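Local coordinates for protein prephenate dehydrogenase (Aquifex aeolicus, PDB 2G5C) that probably catalyses the NAD-dependent oxidative decarboxylation of prephenate to 3-(4-hydroxyphenyl)pyruvate, a step of tyrosine biosynthesis, at residues 1-13 with 25-39. Numbering follows the deposited sequence.
Sequences MQNVLIVGVGFMG and FKGKIYGYDINPESI. With NAD (nicotinamide-adenine-dinucleotide), chain E.
Strands 3-7 and 28-32 pair in parallel, Asn3 beside Lys28 through Val7 beside Tyr32, inside the nucleotide-binding sheet. Helix 11-22 makes the crossover between them. Six backbone hydrogen bonds join the strands, from Lys28 N to Gln2 O up to Gly8 N to Tyr32 O. Tyr30 N to Val4 O is the shortest, 2.6 Å and almost straight at 176°.

Val4, Ile6 and Ile29 lie on the face covered by helix 11-22. Ile6 and Ile29 run side by side, CG1 of the first 4.0 Å from CG2 of the second. Val4 places CG2 beside its own backbone N, where it meets Phe25 CZ at 3.5 Å. On the face of Leu5, Val7 and Tyr32, Val7 CG1 sits at the edge of the Tyr32 ring. Val9 CG2 packs on Gly31 CA, and a CB on Gly31 would clash with it.

Beyond the strands, Asp33 links the two segments and the cofactor. With CG anti to the backbone N (chi1 -160°), the carboxylate reaches Val9 N and the ribose hydroxyls; each oxygen has two partners. OD2 takes Val9 N at 2.8 Å through its anti lone pair and also NAD O3B. OD1 accepts NAD O2B at 2.6 Å and closes an Asx turn with Asn35 N. Replacing Asp33 with an alanine would probably leave both ribose hydroxyls and Val9 N without their carboxylate acceptor, freeing the adenosine ribose to shift.

Phe11 N and Met12 N, at the start of helix 11-22, each donate to a different phosphate of NAD. A CB on Gly10 would strike NAD O5B. Gly8, Gly10 and Gly13 fit the GxGxxG pattern. With the acidic residue after the second strand, this is the beta-alpha-beta dinucleotide-binding unit of a Rossmann fold.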
loop_
_atom_site.group_PDB
_atom_site.type_symbol
_atom_site.label_atom_id
_atom_site.label_comp_id
_atom_site.label_asym_id
_atom_site.label_seq_id
_atom_site.Cartn_x
_atom_site.Cartn_y
_atom_site.Cartn_z
HETATM N N MSE A 1 5.593 25.597 32.911
HETATM C CA MSE A 1 5.308 25.779 31.458
HETATM C C MSE A 1 4.894 27.206 31.118
HETATM O O MSE A 1 3.947 27.739 31.693
HETATM C CB MSE A 1 4.204 24.815 31.012
HETATM C CG MSE A 1 3.601 25.152 29.657
HETATM SE SE MSE A 1 2.228 23.909 29.089
HETATM C CE MSE A 1 3.216 23.042 27.665
ATOM N N GLN A 2 5.614 27.811 30.179
ATOM C CA GLN A 2 5.341 29.170 29.719
ATOM C C GLN A 2 6.385 29.559 28.679
ATOM O O GLN A 2 6.141 30.404 27.818
ATOM C CB GLN A 2 5.365 30.157 30.886
ATOM C CG GLN A 2 4.127 31.044 30.947
ATOM C CD GLN A 2 2.836 30.240 31.007
ATOM O OE1 GLN A 2 2.447 29.588 30.037
ATOM N NE2 GLN A 2 2.170 30.276 32.155
ATOM N N ASN A 3 7.554 28.938 28.774
ATOM C CA ASN A 3 8.633 29.164 27.818
ATOM C C ASN A 3 8.818 27.855 27.061
ATOM O O ASN A 3 9.598 26.992 27.468
ATOM C CB ASN A 3 9.933 29.534 28.530
ATOM C CG ASN A 3 9.903 30.934 29.099
ATOM O OD1 ASN A 3 9.636 31.898 28.382
ATOM N ND2 ASN A 3 10.183 31.057 30.394
ATOM N N VAL A 4 8.079 27.706 25.969
ATOM C CA VAL A 4 8.148 26.496 25.161
ATOM C C VAL A 4 9.268 26.575 24.132
ATOM O O VAL A 4 9.377 27.554 23.399
ATOM C CB VAL A 4 6.819 26.250 24.412
ATOM C CG1 VAL A 4 6.949 25.034 23.496
ATOM C CG2 VAL A 4 5.688 26.058 25.409
ATOM N N LEU A 5 10.094 25.535 24.082
ATOM C CA LEU A 5 11.190 25.486 23.125
ATOM C C LEU A 5 10.994 24.358 22.123
ATOM O O LEU A 5 10.925 23.186 22.497
ATOM C CB LEU A 5 12.530 25.277 23.831
ATOM C CG LEU A 5 13.699 25.101 22.853
ATOM C CD1 LEU A 5 13.921 26.394 22.084
ATOM C CD2 LEU A 5 14.959 24.701 23.606
ATOM N N ILE A 6 10.907 24.720 20.851
ATOM C CA ILE A 6 10.756 23.737 19.789
ATOM C C ILE A 6 12.155 23.465 19.244
ATOM O O ILE A 6 12.781 24.361 18.679
ATOM C CB ILE A 6 9.893 24.278 18.624
ATOM C CG1 ILE A 6 8.477 24.603 19.111
ATOM C CG2 ILE A 6 9.885 23.265 17.478
ATOM C CD1 ILE A 6 7.683 23.413 19.611
ATOM N N VAL A 7 12.657 22.250 19.438
ATOM C CA VAL A 7 13.975 21.889 18.918
ATOM C C VAL A 7 13.740 21.173 17.596
ATOM O O VAL A 7 13.190 20.070 17.564
ATOM C CB VAL A 7 14.745 20.959 19.879
ATOM C CG1 VAL A 7 15.953 20.369 19.168
ATOM C CG2 VAL A 7 15.203 21.749 21.112
ATOM N N GLY A 8 14.166 21.807 16.507
ATOM C CA GLY A 8 13.948 21.245 15.188
ATOM C C GLY A 8 12.630 21.830 14.708
ATOM O O GLY A 8 11.561 21.252 14.928
ATOM N N VAL A 9 12.700 22.991 14.066
ATOM C CA VAL A 9 11.500 23.661 13.583
ATOM C C VAL A 9 11.167 23.241 12.153
ATOM O O VAL A 9 11.427 23.975 11.200
ATOM C CB VAL A 9 11.659 25.205 13.636
ATOM C CG1 VAL A 9 10.318 25.875 13.381
ATOM C CG2 VAL A 9 12.215 25.629 14.987
ATOM N N GLY A 10 10.595 22.050 12.019
ATOM C CA GLY A 10 10.224 21.549 10.713
ATOM C C GLY A 10 8.732 21.294 10.660
ATOM O O GLY A 10 7.949 22.005 11.294
ATOM N N PHE A 11 8.335 20.275 9.904
ATOM C CA PHE A 11 6.929 19.929 9.778
ATOM C C PHE A 11 6.308 19.582 11.131
ATOM O O PHE A 11 5.265 20.118 11.502
ATOM C CB PHE A 11 6.767 18.743 8.817
ATOM C CG PHE A 11 5.376 18.191 8.777
ATOM C CD1 PHE A 11 4.325 18.955 8.283
ATOM C CD2 PHE A 11 5.109 16.912 9.250
ATOM C CE1 PHE A 11 3.026 18.453 8.264
ATOM C CE2 PHE A 11 3.815 16.400 9.236
ATOM C CZ PHE A 11 2.770 17.174 8.740
HETATM N N MSE A 12 6.950 18.682 11.865
HETATM C CA MSE A 12 6.440 18.264 13.164
HETATM C C MSE A 12 6.624 19.342 14.232
HETATM O O MSE A 12 5.678 19.685 14.946
HETATM C CB MSE A 12 7.118 16.959 13.599
HETATM C CG MSE A 12 6.926 15.799 12.620
HETATM SE SE MSE A 12 5.083 15.220 12.416
HETATM C CE MSE A 12 4.868 14.339 14.125
ATOM N N GLY A 13 7.837 19.872 14.344
ATOM C CA GLY A 13 8.085 20.912 15.328
ATOM C C GLY A 13 7.118 22.053 15.090
ATOM O O GLY A 13 6.479 22.551 16.017
ATOM N N PHE A 25 -2.866 28.497 23.844
ATOM C CA PHE A 25 -1.620 28.861 24.512
ATOM C C PHE A 25 -1.341 30.352 24.336
ATOM O O PHE A 25 -1.486 30.893 23.241
ATOM C CB PHE A 25 -0.455 28.050 23.942
ATOM C CG PHE A 25 0.819 28.180 24.729
ATOM C CD1 PHE A 25 0.895 27.708 26.037
ATOM C CD2 PHE A 25 1.946 28.766 24.162
ATOM C CE1 PHE A 25 2.078 27.815 26.769
ATOM C CE2 PHE A 25 3.133 28.877 24.882
ATOM C CZ PHE A 25 3.200 28.401 26.189
ATOM N N LYS A 26 -0.937 31.010 25.417
ATOM C CA LYS A 26 -0.646 32.440 25.375
ATOM C C LYS A 26 0.802 32.742 25.754
ATOM O O LYS A 26 1.236 33.893 25.705
ATOM C CB LYS A 26 -1.589 33.192 26.322
ATOM C CG LYS A 26 -3.074 33.050 25.990
ATOM C CD LYS A 26 -3.414 33.718 24.663
ATOM C CE LYS A 26 -4.900 33.616 24.346
ATOM N NZ LYS A 26 -5.340 32.205 24.165
ATOM N N GLY A 27 1.544 31.704 26.130
ATOM C CA GLY A 27 2.933 31.880 26.520
ATOM C C GLY A 27 3.869 32.095 25.348
ATOM O O GLY A 27 3.428 32.371 24.235
ATOM N N LYS A 28 5.169 31.970 25.597
ATOM C CA LYS A 28 6.171 32.157 24.552
ATOM C C LYS A 28 6.600 30.843 23.918
ATOM O O LYS A 28 6.762 29.832 24.603
ATOM C CB LYS A 28 7.403 32.871 25.116
ATOM C CG LYS A 28 7.262 34.385 25.208
ATOM C CD LYS A 28 7.295 35.012 23.821
ATOM C CE LYS A 28 6.950 36.493 23.861
ATOM N NZ LYS A 28 5.559 36.717 24.350
ATOM N N ILE A 29 6.774 30.866 22.601
ATOM C CA ILE A 29 7.200 29.688 21.862
ATOM C C ILE A 29 8.492 30.034 21.145
ATOM O O ILE A 29 8.524 30.903 20.279
ATOM C CB ILE A 29 6.142 29.250 20.836
ATOM C CG1 ILE A 29 4.846 28.881 21.564
ATOM C CG2 ILE A 29 6.647 28.058 20.050
ATOM C CD1 ILE A 29 3.701 28.510 20.650
ATOM N N TYR A 30 9.560 29.348 21.523
ATOM C CA TYR A 30 10.873 29.586 20.949
ATOM C C TYR A 30 11.303 28.414 20.085
ATOM O O TYR A 30 10.716 27.330 20.151
ATOM C CB TYR A 30 11.892 29.790 22.073
ATOM C CG TYR A 30 11.619 30.993 22.937
ATOM C CD1 TYR A 30 11.842 32.282 22.458
ATOM C CD2 TYR A 30 11.131 30.847 24.236
ATOM C CE1 TYR A 30 11.590 33.398 23.250
ATOM C CE2 TYR A 30 10.873 31.956 25.037
ATOM C CZ TYR A 30 11.105 33.229 24.538
ATOM O OH TYR A 30 10.856 34.337 25.325
ATOM N N GLY A 31 12.338 28.634 19.285
ATOM C CA GLY A 31 12.822 27.577 18.426
ATOM C C GLY A 31 14.329 27.529 18.296
ATOM O O GLY A 31 15.013 28.547 18.396
ATOM N N TYR A 32 14.840 26.319 18.099
ATOM C CA TYR A 32 16.264 26.080 17.907
ATOM C C TYR A 32 16.373 25.152 16.713
ATOM O O TYR A 32 15.744 24.093 16.677
ATOM C CB TYR A 32 16.902 25.404 19.123
ATOM C CG TYR A 32 18.268 24.827 18.809
ATOM C CD1 TYR A 32 19.309 25.645 18.371
ATOM C CD2 TYR A 32 18.501 23.454 18.886
ATOM C CE1 TYR A 32 20.546 25.109 18.010
ATOM C CE2 TYR A 32 19.735 22.907 18.526
ATOM C CZ TYR A 32 20.749 23.739 18.087
ATOM O OH TYR A 32 21.955 23.201 17.700
ATOM N N ASP A 33 17.173 25.555 15.735
ATOM C CA ASP A 33 17.353 24.772 14.527
ATOM C C ASP A 33 18.710 25.135 13.940
ATOM O O ASP A 33 19.160 26.273 14.075
ATOM C CB ASP A 33 16.241 25.113 13.533
ATOM C CG ASP A 33 16.056 24.048 12.475
ATOM O OD1 ASP A 33 16.979 23.834 11.662
ATOM O OD2 ASP A 33 14.974 23.420 12.464
ATOM N N ILE A 34 19.368 24.172 13.303
ATOM C CA ILE A 34 20.668 24.429 12.697
ATOM C C ILE A 34 20.514 25.194 11.393
ATOM O O ILE A 34 21.490 25.704 10.852
ATOM C CB ILE A 34 21.424 23.124 12.379
ATOM C CG1 ILE A 34 20.548 22.219 11.507
ATOM C CG2 ILE A 34 21.853 22.450 13.663
ATOM C CD1 ILE A 34 21.276 21.020 10.935
ATOM N N ASN A 35 19.288 25.264 10.885
ATOM C CA ASN A 35 19.027 25.957 9.631
ATOM C C ASN A 35 18.443 27.348 9.846
ATOM O O ASN A 35 17.351 27.498 10.395
ATOM C CB ASN A 35 18.076 25.133 8.763
ATOM C CG ASN A 35 17.621 25.881 7.523
ATOM O OD1 ASN A 35 18.431 26.271 6.686
ATOM N ND2 ASN A 35 16.318 26.085 7.404
ATOM N N PRO A 36 19.169 28.387 9.405
ATOM C CA PRO A 36 18.746 29.787 9.535
ATOM C C PRO A 36 17.340 30.019 8.979
ATOM O O PRO A 36 16.504 30.669 9.612
ATOM C CB PRO A 36 19.807 30.539 8.733
ATOM C CG PRO A 36 21.023 29.683 8.907
ATOM C CD PRO A 36 20.471 28.296 8.720
ATOM N N GLU A 37 17.097 29.479 7.790
ATOM C CA GLU A 37 15.815 29.605 7.110
ATOM C C GLU A 37 14.629 29.064 7.902
ATOM O O GLU A 37 13.529 29.618 7.836
ATOM C CB GLU A 37 15.877 28.899 5.753
ATOM C CG GLU A 37 16.251 29.800 4.594
ATOM C CD GLU A 37 15.180 30.837 4.304
ATOM O OE1 GLU A 37 13.997 30.450 4.180
ATOM O OE2 GLU A 37 15.522 32.035 4.194
ATOM N N SER A 38 14.846 27.979 8.639
ATOM C CA SER A 38 13.782 27.379 9.437
ATOM C C SER A 38 13.286 28.390 10.466
ATOM O O SER A 38 12.079 28.581 10.646
ATOM C CB SER A 38 14.293 26.126 10.150
ATOM O OG SER A 38 14.811 25.183 9.227
ATOM N N ILE A 39 14.233 29.037 11.138
ATOM C CA ILE A 39 13.911 30.035 12.154
ATOM C C ILE A 39 13.199 31.245 11.541
ATOM O O ILE A 39 12.087 31.596 11.944
ATOM C CB ILE A 39 15.194 30.526 12.862
ATOM C CG1 ILE A 39 15.978 29.330 13.417
ATOM C CG2 ILE A 39 14.838 31.519 13.966
ATOM C CD1 ILE A 39 15.205 28.472 14.404
HETATM P PA NAD E . 11.677 18.018 9.007
HETATM O O1A NAD E . 10.479 18.705 8.500
HETATM O O2A NAD E . 12.744 17.691 7.984
HETATM O O5B NAD E . 12.253 18.926 10.182
HETATM C C5B NAD E . 13.412 18.537 10.860
HETATM C C4B NAD E . 14.119 19.778 11.377
HETATM O O4B NAD E . 15.279 19.296 12.003
HETATM C C3B NAD E . 14.607 20.716 10.250
HETATM O O3B NAD E . 14.049 22.020 10.354
HETATM C C2B NAD E . 16.130 20.662 10.392
HETATM O O2B NAD E . 16.831 21.827 10.012
HETATM C C1B NAD E . 16.231 20.307 11.856
HETATM N N9A NAD E . 17.502 19.779 12.384
HETATM C C8A NAD E . 18.357 18.852 11.837
HETATM N N7A NAD E . 19.392 18.674 12.676
HETATM C C5A NAD E . 19.216 19.470 13.755
HETATM C C6A NAD E . 19.945 19.710 14.930
HETATM N N6A NAD E . 21.081 19.079 15.166
HETATM N N1A NAD E . 19.464 20.626 15.867
HETATM C C2A NAD E . 18.267 21.307 15.645
HETATM N N3A NAD E . 17.539 21.078 14.486
HETATM C C4A NAD E . 18.018 20.173 13.569
HETATM O O3 NAD E . 11.291 16.628 9.778
HETATM P PN NAD E . 9.885 16.296 10.482
HETATM O O1N NAD E . 9.345 17.543 11.058
HETATM O O2N NAD E . 9.028 15.608 9.478
HETATM O O5D NAD E . 10.170 15.221 11.652
HETATM C C5D NAD E . 10.964 15.546 12.776
HETATM C C4D NAD E . 11.003 14.413 13.826
HETATM O O4D NAD E . 9.696 13.904 14.036
HETATM C C3D NAD E . 11.890 13.191 13.549
HETATM O O3D NAD E . 12.688 12.937 14.707
HETATM C C2D NAD E . 10.940 12.037 13.267
HETATM O O2D NAD E . 11.434 10.782 13.726
HETATM C C1D NAD E . 9.654 12.494 13.954
HETATM N N1N NAD E . 8.366 12.105 13.300
HETATM C C2N NAD E . 8.187 12.417 11.954
HETATM C C3N NAD E . 6.994 12.066 11.309
HETATM C C7N NAD E . 6.817 12.412 9.860
HETATM O O7N NAD E . 5.640 12.056 9.261
HETATM N N7N NAD E . 7.733 13.037 9.141
HETATM C C4N NAD E . 5.982 11.394 12.050
HETATM C C5N NAD E . 6.175 11.083 13.415
HETATM C C6N NAD E . 7.383 11.447 14.033
#